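Local coordinates for protein polyhedrin (Orgyia pseudotsugata cypovirus 5, PDB 5A8U) that forms the crystalline matrix of viral occlusion bodies, the polyhedra that protect virus particles outside the host until insect larvae ingest them, at residues W120-R134 and G148-K160. Residues are numbered along the deposited sequence; the frame is centred on the assembly and turned at random.
Sequences WNATRLRFFGPDGSR and GLLNAAEDIINSK
The side-chain amide of Asn151 lies flat over one face of the Arg124 guanidinium, the planes 13° apart and OD1 of Asn151 3.2 Å from CZ of Arg124. The same oxygen sits at the edge of the Arg126 guanidinium, where NE and NH2 both grip it; the bond from Arg126 NH2 to Asn151 OD1, at 2.8 Å, is the shorter and lies in the carbonyl plane. The Arg134 guanidinium has CD of Arg126 above one face, offset toward the rim, and the Asp155 carboxylate at its edge. Arg134 NH2 meets the syn lone pair of Asp155 OD1 at 2.7 Å in an almost straight salt bridge (N-H...O 175°), while weak bonds from NE to Leu149 O and from NH2 to Leu150 O tie it to the loop backbone. A bend at chi2 (63°) turns the long Arg134 chain toward these carbonyls. Asp155 OD2 takes the backbone N-H of Ala152 from above the carboxylate plane and a proton from a water that in turn accepts a weak bond from Arg124 NE.

Beside this polar cluster, Leu125 N donates to Asp155 O (3.0 Å), joining the loop to strand 124-128, an outermost strand, within this chain, of a three-stranded antiparallel sheet. Further along, CD1 of Ile157 packs 3.6 Å from CB of Leu125, and Phe112 of strand 109-115 adjoins Ile157.

Glu193 on the neighbouring strand pairs with both Arg124 and Arg126, and Ser219 of a second subunit bonds to Arg126 NH1. Through a long salt bridge to Asp155, Arg126 links the two acids, an arrangement that probably favours their ionised forms and offsets part of the positive charge where the loop meets both the sheet and an adjoining subunit.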
ATOM      1  N   TRP A 120      11.764  -1.873 -21.664  1.00  7.66           N
ATOM      2  CA  TRP A 120      11.477  -0.444 -21.812  1.00  6.27           C
ATOM      3  C   TRP A 120      10.167  -0.129 -22.536  1.00  5.15           C
ATOM      4  O   TRP A 120       9.430   0.754 -22.113  1.00  7.71           O
ATOM      5  CB  TRP A 120      12.624   0.300 -22.496  1.00  6.16           C
ATOM      6  CG  TRP A 120      13.954  -0.031 -21.902  1.00  4.91           C
ATOM      7  CD1 TRP A 120      14.899  -0.873 -22.419  1.00  9.16           C
ATOM      8  CD2 TRP A 120      14.483   0.444 -20.654  1.00  5.98           C
ATOM      9  NE1 TRP A 120      15.992  -0.939 -21.574  1.00  8.31           N
ATOM     10  CE2 TRP A 120      15.753  -0.148 -20.484  1.00  8.29           C
ATOM     11  CE3 TRP A 120      14.003   1.311 -19.662  1.00  9.93           C
ATOM     12  CZ2 TRP A 120      16.561   0.111 -19.372  1.00 11.97           C
ATOM     13  CZ3 TRP A 120      14.816   1.563 -18.556  1.00 11.62           C
ATOM     14  CH2 TRP A 120      16.070   0.962 -18.425  1.00  8.25           C
ATOM     15  N   ASN A 121       9.883  -0.856 -23.612  1.00  7.16           N
ATOM     16  CA  ASN A 121       8.675  -0.607 -24.404  1.00  9.18           C
ATOM     17  C   ASN A 121       7.399  -0.746 -23.596  1.00  6.87           C
ATOM     18  O   ASN A 121       6.382  -0.144 -23.942  1.00  8.97           O
ATOM     19  CB  ASN A 121       8.587  -1.542 -25.613  1.00  9.86           C
ATOM     20  CG  ASN A 121       9.642  -1.252 -26.659  1.00 17.33           C
ATOM     21  OD1 ASN A 121      10.051  -0.108 -26.849  1.00 21.19           O
ATOM     22  ND2 ASN A 121      10.068  -2.291 -27.367  1.00 23.71           N
ATOM     23  N   ALA A 122       7.454  -1.550 -22.532  1.00  9.03           N
ATOM     24  CA  ALA A 122       6.260  -1.898 -21.757  1.00  6.76           C
ATOM     25  C   ALA A 122       5.947  -0.927 -20.604  1.00  5.90           C
ATOM     26  O   ALA A 122       4.930  -1.067 -19.932  1.00  7.32           O
ATOM     27  CB  ALA A 122       6.363  -3.337 -21.227  1.00  6.97           C
ATOM     28  N   THR A 123       6.811   0.051 -20.380  1.00  5.90           N
ATOM     29  CA  THR A 123       6.593   0.977 -19.273  1.00  4.24           C
ATOM     30  C   THR A 123       5.311   1.782 -19.461  1.00  5.72           C
ATOM     31  O   THR A 123       5.084   2.347 -20.537  1.00  7.48           O
ATOM     32  CB  THR A 123       7.797   1.932 -19.146  1.00  7.15           C
ATOM     33  OG1 THR A 123       8.967   1.161 -18.833  1.00 11.08           O
ATOM     34  CG2 THR A 123       7.552   2.972 -18.068  1.00  6.76           C
ATOM     35  N   ARG A 124       4.493   1.841 -18.410  1.00  5.84           N
ATOM     36  CA  ARG A 124       3.325   2.736 -18.379  1.00  4.60           C
ATOM     37  C   ARG A 124       3.483   3.819 -17.332  1.00  5.75           C
ATOM     38  O   ARG A 124       3.831   3.531 -16.188  1.00  6.89           O
ATOM     39  CB  ARG A 124       2.054   1.950 -18.049  1.00  8.48           C
ATOM     40  CG  ARG A 124       1.578   1.075 -19.184  1.00 10.02           C
ATOM     41  CD  ARG A 124       0.503   0.119 -18.688  1.00 10.70           C
ATOM     42  NE  ARG A 124      -0.258  -0.485 -19.776  1.00 11.52           N
ATOM     43  CZ  ARG A 124      -1.018  -1.566 -19.635  1.00 11.22           C
ATOM     44  NH1 ARG A 124      -1.077  -2.186 -18.460  1.00 10.51           N
ATOM     45  NH2 ARG A 124      -1.696  -2.040 -20.670  1.00 11.12           N
ATOM     46  N   LEU A 125       3.169   5.059 -17.708  1.00  4.26           N
ATOM     47  CA  LEU A 125       3.078   6.143 -16.741  1.00  4.35           C
ATOM     48  C   LEU A 125       1.719   6.764 -16.991  1.00  5.74           C
ATOM     49  O   LEU A 125       1.453   7.251 -18.094  1.00  8.34           O
ATOM     50  CB  LEU A 125       4.192   7.178 -16.947  1.00  6.13           C
ATOM     51  CG  LEU A 125       4.124   8.442 -16.069  1.00  9.07           C
ATOM     52  CD1 LEU A 125       4.102   8.148 -14.557  1.00  8.01           C
ATOM     53  CD2 LEU A 125       5.253   9.420 -16.440  1.00  8.62           C
ATOM     54  N   ARG A 126       0.838   6.720 -15.997  1.00  6.12           N
ATOM     55  CA  ARG A 126      -0.501   7.271 -16.191  1.00  6.60           C
ATOM     56  C   ARG A 126      -0.711   8.551 -15.410  1.00  8.43           C
ATOM     57  O   ARG A 126      -0.398   8.613 -14.215  1.00  6.56           O
ATOM     58  CB  ARG A 126      -1.578   6.277 -15.729  1.00  6.50           C
ATOM     59  CG  ARG A 126      -1.508   4.876 -16.358  1.00  8.10           C
ATOM     60  CD  ARG A 126      -2.751   4.063 -15.978  1.00  8.68           C
ATOM     61  NE  ARG A 126      -2.663   2.647 -16.348  1.00  7.18           N
ATOM     62  CZ  ARG A 126      -2.200   1.690 -15.549  1.00  8.96           C
ATOM     63  NH1 ARG A 126      -1.762   1.991 -14.320  1.00  6.16           N
ATOM     64  NH2 ARG A 126      -2.164   0.428 -15.974  1.00  8.23           N
ATOM     65  N   PHE A 127      -1.280   9.560 -16.065  1.00  7.13           N
ATOM     66  CA  PHE A 127      -1.623  10.809 -15.377  1.00  8.37           C
ATOM     67  C   PHE A 127      -3.115  10.924 -15.101  1.00  9.38           C
ATOM     68  O   PHE A 127      -3.940  10.539 -15.935  1.00 11.23           O
ATOM     69  CB  PHE A 127      -1.158  12.012 -16.197  1.00  9.17           C
ATOM     70  CG  PHE A 127       0.316  12.254 -16.103  1.00  7.87           C
ATOM     71  CD1 PHE A 127       0.865  12.715 -14.917  1.00  8.74           C
ATOM     72  CD2 PHE A 127       1.149  12.026 -17.186  1.00 14.18           C
ATOM     73  CE1 PHE A 127       2.222  12.940 -14.796  1.00  8.79           C
ATOM     74  CE2 PHE A 127       2.528  12.254 -17.079  1.00 14.37           C
ATOM     75  CZ  PHE A 127       3.063  12.711 -15.878  1.00 11.56           C
ATOM     76  N   PHE A 128      -3.439  11.447 -13.923  1.00  7.33           N
ATOM     77  CA  PHE A 128      -4.813  11.679 -13.497  1.00  9.03           C
ATOM     78  C   PHE A 128      -4.859  13.089 -12.940  1.00  9.53           C
ATOM     79  O   PHE A 128      -3.837  13.658 -12.562  1.00  8.04           O
ATOM     80  CB  PHE A 128      -5.221  10.691 -12.385  1.00  8.07           C
ATOM     81  CG  PHE A 128      -5.052   9.240 -12.770  1.00  8.84           C
ATOM     82  CD1 PHE A 128      -3.805   8.629 -12.695  1.00  9.52           C
ATOM     83  CD2 PHE A 128      -6.137   8.501 -13.209  1.00 11.15           C
ATOM     84  CE1 PHE A 128      -3.643   7.303 -13.060  1.00  9.46           C
ATOM     85  CE2 PHE A 128      -5.987   7.170 -13.563  1.00 17.62           C
ATOM     86  CZ  PHE A 128      -4.739   6.576 -13.495  1.00 10.69           C
ATOM     87  N   GLY A 129      -6.052  13.666 -12.918  1.00  6.82           N
ATOM     88  CA  GLY A 129      -6.253  14.944 -12.253  1.00  9.99           C
ATOM     89  C   GLY A 129      -6.240  14.782 -10.748  1.00 12.11           C
ATOM     90  O   GLY A 129      -6.096  13.668 -10.224  1.00 11.83           O
ATOM     91  N   PRO A 130      -6.373  15.901 -10.028  1.00 10.98           N
ATOM     92  CA  PRO A 130      -6.316  15.890  -8.563  1.00 13.21           C
ATOM     93  C   PRO A 130      -7.511  15.156  -7.941  1.00 14.33           C
ATOM     94  O   PRO A 130      -7.433  14.747  -6.778  1.00 18.60           O
ATOM     95  CB  PRO A 130      -6.328  17.387  -8.194  1.00  8.47           C
ATOM     96  CG  PRO A 130      -6.877  18.075  -9.382  1.00  8.73           C
ATOM     97  CD  PRO A 130      -6.520  17.262 -10.585  1.00  9.15           C
ATOM     98  N   ASP A 131      -8.574  14.986  -8.720  1.00 13.61           N
ATOM     99  CA  ASP A 131      -9.775  14.263  -8.298  1.00 16.03           C
ATOM    100  C   ASP A 131      -9.764  12.794  -8.738  1.00 16.40           C
ATOM    101  O   ASP A 131     -10.762  12.088  -8.548  1.00 17.32           O
ATOM    102  CB  ASP A 131     -11.001  14.925  -8.913  1.00 12.53           C
ATOM    103  CG  ASP A 131     -10.977  14.889 -10.431  1.00 20.65           C
ATOM    104  OD1 ASP A 131      -9.870  14.723 -11.012  1.00 18.01           O
ATOM    105  OD2 ASP A 131     -12.057  15.023 -11.043  1.00 19.53           O
ATOM    106  N   GLY A 132      -8.670  12.336  -9.343  1.00 12.58           N
ATOM    107  CA  GLY A 132      -8.607  10.962  -9.827  1.00 12.06           C
ATOM    108  C   GLY A 132      -9.181  10.746 -11.225  1.00 18.16           C
ATOM    109  O   GLY A 132      -9.175   9.619 -11.739  1.00 16.83           O
ATOM    110  N   SER A 133      -9.664  11.814 -11.856  1.00 12.87           N
ATOM    111  CA  SER A 133     -10.130  11.725 -13.234  1.00 14.94           C
ATOM    112  C   SER A 133      -8.957  11.426 -14.154  1.00 15.96           C
ATOM    113  O   SER A 133      -7.877  11.985 -14.003  1.00 10.68           O
ATOM    114  CB  SER A 133     -10.819  13.019 -13.688  1.00 16.97           C
ATOM    115  OG  SER A 133      -9.949  14.137 -13.557  1.00 24.57           O
ATOM    116  N   ARG A 134      -9.176  10.530 -15.107  1.00 16.74           N
ATOM    117  CA  ARG A 134      -8.162  10.181 -16.082  1.00 18.45           C
ATOM    118  C   ARG A 134      -7.833  11.392 -16.940  1.00 17.08           C
ATOM    119  O   ARG A 134      -8.722  12.015 -17.510  1.00 19.89           O
ATOM    120  CB  ARG A 134      -8.690   9.056 -16.968  1.00 17.00           C
ATOM    121  CG  ARG A 134      -7.659   8.464 -17.863  1.00 23.03           C
ATOM    122  CD  ARG A 134      -6.559   7.823 -17.061  1.00 20.90           C
ATOM    123  NE  ARG A 134      -5.898   6.817 -17.877  1.00 31.25           N
ATOM    124  CZ  ARG A 134      -4.696   6.958 -18.412  1.00 20.08           C
ATOM    125  NH1 ARG A 134      -3.994   8.055 -18.177  1.00 20.62           N
ATOM    126  NH2 ARG A 134      -4.186   5.976 -19.138  1.00 16.73           N
ATOM    127  N   GLY A 148     -13.568   7.016 -19.182  1.00 30.34           N
ATOM    128  CA  GLY A 148     -12.139   6.906 -18.962  1.00 30.77           C
ATOM    129  C   GLY A 148     -11.484   5.592 -19.374  1.00 16.81           C
ATOM    130  O   GLY A 148     -11.770   4.520 -18.824  1.00 15.06           O
ATOM    131  N   LEU A 149     -10.594   5.709 -20.351  1.00 21.86           N
ATOM    132  CA  LEU A 149      -9.725   4.626 -20.778  1.00 12.80           C
ATOM    133  C   LEU A 149      -8.547   4.580 -19.817  1.00 15.74           C
ATOM    134  O   LEU A 149      -7.746   5.515 -19.769  1.00 18.36           O
ATOM    135  CB  LEU A 149      -9.232   4.915 -22.203  1.00 14.38           C
ATOM    136  CG  LEU A 149      -8.182   4.010 -22.842  1.00 11.78           C
ATOM    137  CD1 LEU A 149      -8.697   2.589 -22.973  1.00 11.44           C
ATOM    138  CD2 LEU A 149      -7.773   4.573 -24.209  1.00 11.71           C
ATOM    139  N   LEU A 150      -8.430   3.497 -19.047  1.00 11.09           N
ATOM    140  CA  LEU A 150      -7.352   3.414 -18.064  1.00 10.41           C
ATOM    141  C   LEU A 150      -6.009   2.980 -18.647  1.00 12.43           C
ATOM    142  O   LEU A 150      -4.967   3.237 -18.054  1.00 13.32           O
ATOM    143  CB  LEU A 150      -7.733   2.547 -16.851  1.00 10.36           C
ATOM    144  CG  LEU A 150      -8.882   3.108 -16.011  1.00 16.53           C
ATOM    145  CD1 LEU A 150      -9.049   2.335 -14.702  1.00 11.99           C
ATOM    146  CD2 LEU A 150      -8.630   4.580 -15.727  1.00 16.00           C
ATOM    147  N   ASN A 151      -6.028   2.329 -19.806  1.00  9.64           N
ATOM    148  CA  ASN A 151      -4.792   1.974 -20.496  1.00  7.50           C
ATOM    149  C   ASN A 151      -4.792   2.590 -21.889  1.00 10.42           C
ATOM    150  O   ASN A 151      -5.310   2.003 -22.832  1.00 11.42           O
ATOM    151  CB  ASN A 151      -4.632   0.461 -20.571  1.00  8.13           C
ATOM    152  CG  ASN A 151      -4.295  -0.147 -19.227  1.00 12.37           C
ATOM    153  OD1 ASN A 151      -3.395   0.326 -18.525  1.00 10.79           O
ATOM    154  ND2 ASN A 151      -5.026  -1.181 -18.849  1.00  8.84           N
ATOM    155  N   ALA A 152      -4.227   3.788 -21.994  1.00 10.42           N
ATOM    156  CA  ALA A 152      -4.211   4.540 -23.242  1.00  8.99           C
ATOM    157  C   ALA A 152      -2.883   4.379 -23.967  1.00  6.90           C
ATOM    158  O   ALA A 152      -1.867   4.018 -23.358  1.00  9.71           O
ATOM    159  CB  ALA A 152      -4.483   6.018 -22.966  1.00  9.85           C
ATOM    160  N   ALA A 153      -2.872   4.641 -25.271  1.00  9.85           N
ATOM    161  CA  ALA A 153      -1.632   4.564 -26.036  1.00  9.34           C
ATOM    162  C   ALA A 153      -0.521   5.422 -25.429  1.00  9.32           C
ATOM    163  O   ALA A 153       0.659   5.029 -25.418  1.00 11.49           O
ATOM    164  CB  ALA A 153      -1.875   4.978 -27.492  1.00 11.42           C
ATOM    165  N   GLU A 154      -0.913   6.587 -24.922  1.00  9.24           N
ATOM    166  CA  GLU A 154       0.024   7.585 -24.426  1.00 15.58           C
ATOM    167  C   GLU A 154       0.662   7.228 -23.084  1.00 11.55           C
ATOM    168  O   GLU A 154       1.614   7.882 -22.648  1.00  9.84           O
ATOM    169  CB  GLU A 154      -0.660   8.953 -24.335  1.00 14.94           C
ATOM    170  CG  GLU A 154      -1.032   9.547 -25.695  1.00 13.37           C
ATOM    171  CD  GLU A 154      -2.418   9.142 -26.186  1.00 19.14           C
ATOM    172  OE1 GLU A 154      -3.068   8.262 -25.570  1.00 13.71           O
ATOM    173  OE2 GLU A 154      -2.863   9.720 -27.204  1.00 17.65           O
ATOM    174  N   ASP A 155       0.155   6.192 -22.430  1.00  9.36           N
ATOM    175  CA  ASP A 155       0.779   5.733 -21.194  1.00  9.19           C
ATOM    176  C   ASP A 155       2.150   5.151 -21.514  1.00  8.02           C
ATOM    177  O   ASP A 155       3.004   5.059 -20.655  1.00  7.58           O
ATOM    178  CB  ASP A 155      -0.053   4.628 -20.534  1.00 10.32           C
ATOM    179  CG  ASP A 155      -1.450   5.076 -20.169  1.00 13.85           C
ATOM    180  OD1 ASP A 155      -1.713   6.296 -20.100  1.00 17.24           O
ATOM    181  OD2 ASP A 155      -2.283   4.182 -19.922  1.00 12.86           O
ATOM    182  N   ILE A 156       2.333   4.718 -22.758  1.00  6.80           N
ATOM    183  CA  ILE A 156       3.563   4.076 -23.185  1.00  9.03           C
ATOM    184  C   ILE A 156       4.540   5.188 -23.501  1.00  6.84           C
ATOM    185  O   ILE A 156       4.582   5.693 -24.627  1.00 10.76           O
ATOM    186  CB  ILE A 156       3.325   3.180 -24.419  1.00  7.90           C
ATOM    187  CG1 ILE A 156       2.294   2.090 -24.075  1.00 11.60           C
ATOM    188  CG2 ILE A 156       4.625   2.527 -24.863  1.00  9.43           C
ATOM    189  CD1 ILE A 156       2.781   1.134 -22.982  1.00  9.47           C
ATOM    190  N   ILE A 157       5.324   5.562 -22.499  1.00  8.00           N
ATOM    191  CA  ILE A 157       6.167   6.744 -22.597  1.00  7.82           C
ATOM    192  C   ILE A 157       7.575   6.481 -23.099  1.00  8.54           C
ATOM    193  O   ILE A 157       8.346   7.428 -23.254  1.00  9.82           O
ATOM    194  CB  ILE A 157       6.295   7.456 -21.237  1.00  8.21           C
ATOM    195  CG1 ILE A 157       6.735   6.472 -20.156  1.00  8.62           C
ATOM    196  CG2 ILE A 157       4.992   8.179 -20.889  1.00 15.22           C
ATOM    197  CD1 ILE A 157       7.250   7.185 -18.902  1.00 17.77           C
ATOM    198  N   ASN A 158       7.911   5.217 -23.352  1.00  7.09           N
ATOM    199  CA  ASN A 158       9.280   4.845 -23.683  1.00  9.92           C
ATOM    200  C   ASN A 158       9.946   5.781 -24.688  1.00  9.84           C
ATOM    201  O   ASN A 158      11.072   6.236 -24.479  1.00 11.13           O
ATOM    202  CB  ASN A 158       9.360   3.400 -24.198  1.00  8.51           C
ATOM    203  CG  ASN A 158      10.787   2.962 -24.438  1.00 11.12           C
ATOM    204  OD1 ASN A 158      11.667   3.211 -23.614  1.00 10.50           O
ATOM    205  ND2 ASN A 158      11.027   2.316 -25.566  1.00 17.47           N
ATOM    206  N   SER A 159       9.262   6.082 -25.782  1.00 10.05           N
ATOM    207  CA  SER A 159       9.924   6.861 -26.833  1.00 11.52           C
ATOM    208  C   SER A 159      10.275   8.288 -26.398  1.00 10.37           C
ATOM    209  O   SER A 159      11.205   8.886 -26.947  1.00 14.86           O
ATOM    210  CB  SER A 159       9.126   6.846 -28.148  1.00 12.07           C
ATOM    211  OG  SER A 159       7.881   7.505 -28.019  1.00 16.68           O
ATOM    212  N   LYS A 160       9.560   8.824 -25.408  1.00  9.68           N
ATOM    213  CA  LYS A 160       9.866  10.161 -24.876  1.00  8.41           C
ATOM    214  C   LYS A 160      10.930  10.136 -23.767  1.00 11.39           C
ATOM    215  O   LYS A 160      11.413  11.181 -23.339  1.00  9.17           O
ATOM    216  CB  LYS A 160       8.598  10.827 -24.327  1.00 10.35           C
ATOM    217  CG  LYS A 160       7.591  11.278 -25.380  1.00 15.76           C
ATOM    218  CD  LYS A 160       6.461  12.052 -24.708  1.00 24.10           C
ATOM    219  CE  LYS A 160       5.711  12.944 -25.704  1.00 35.55           C
ATOM    220  NZ  LYS A 160       4.885  13.998 -25.029  1.00 37.83           N
TER
HETATM  221  O   HOH W   1       6.819   2.695 -22.511  1.00  8.59           O
HETATM  222  O   HOH W   2      -1.551   1.733 -21.462  1.00 15.95           O
HETATM  223  O   HOH W   3       1.994   9.385 -20.105  1.00 22.24           O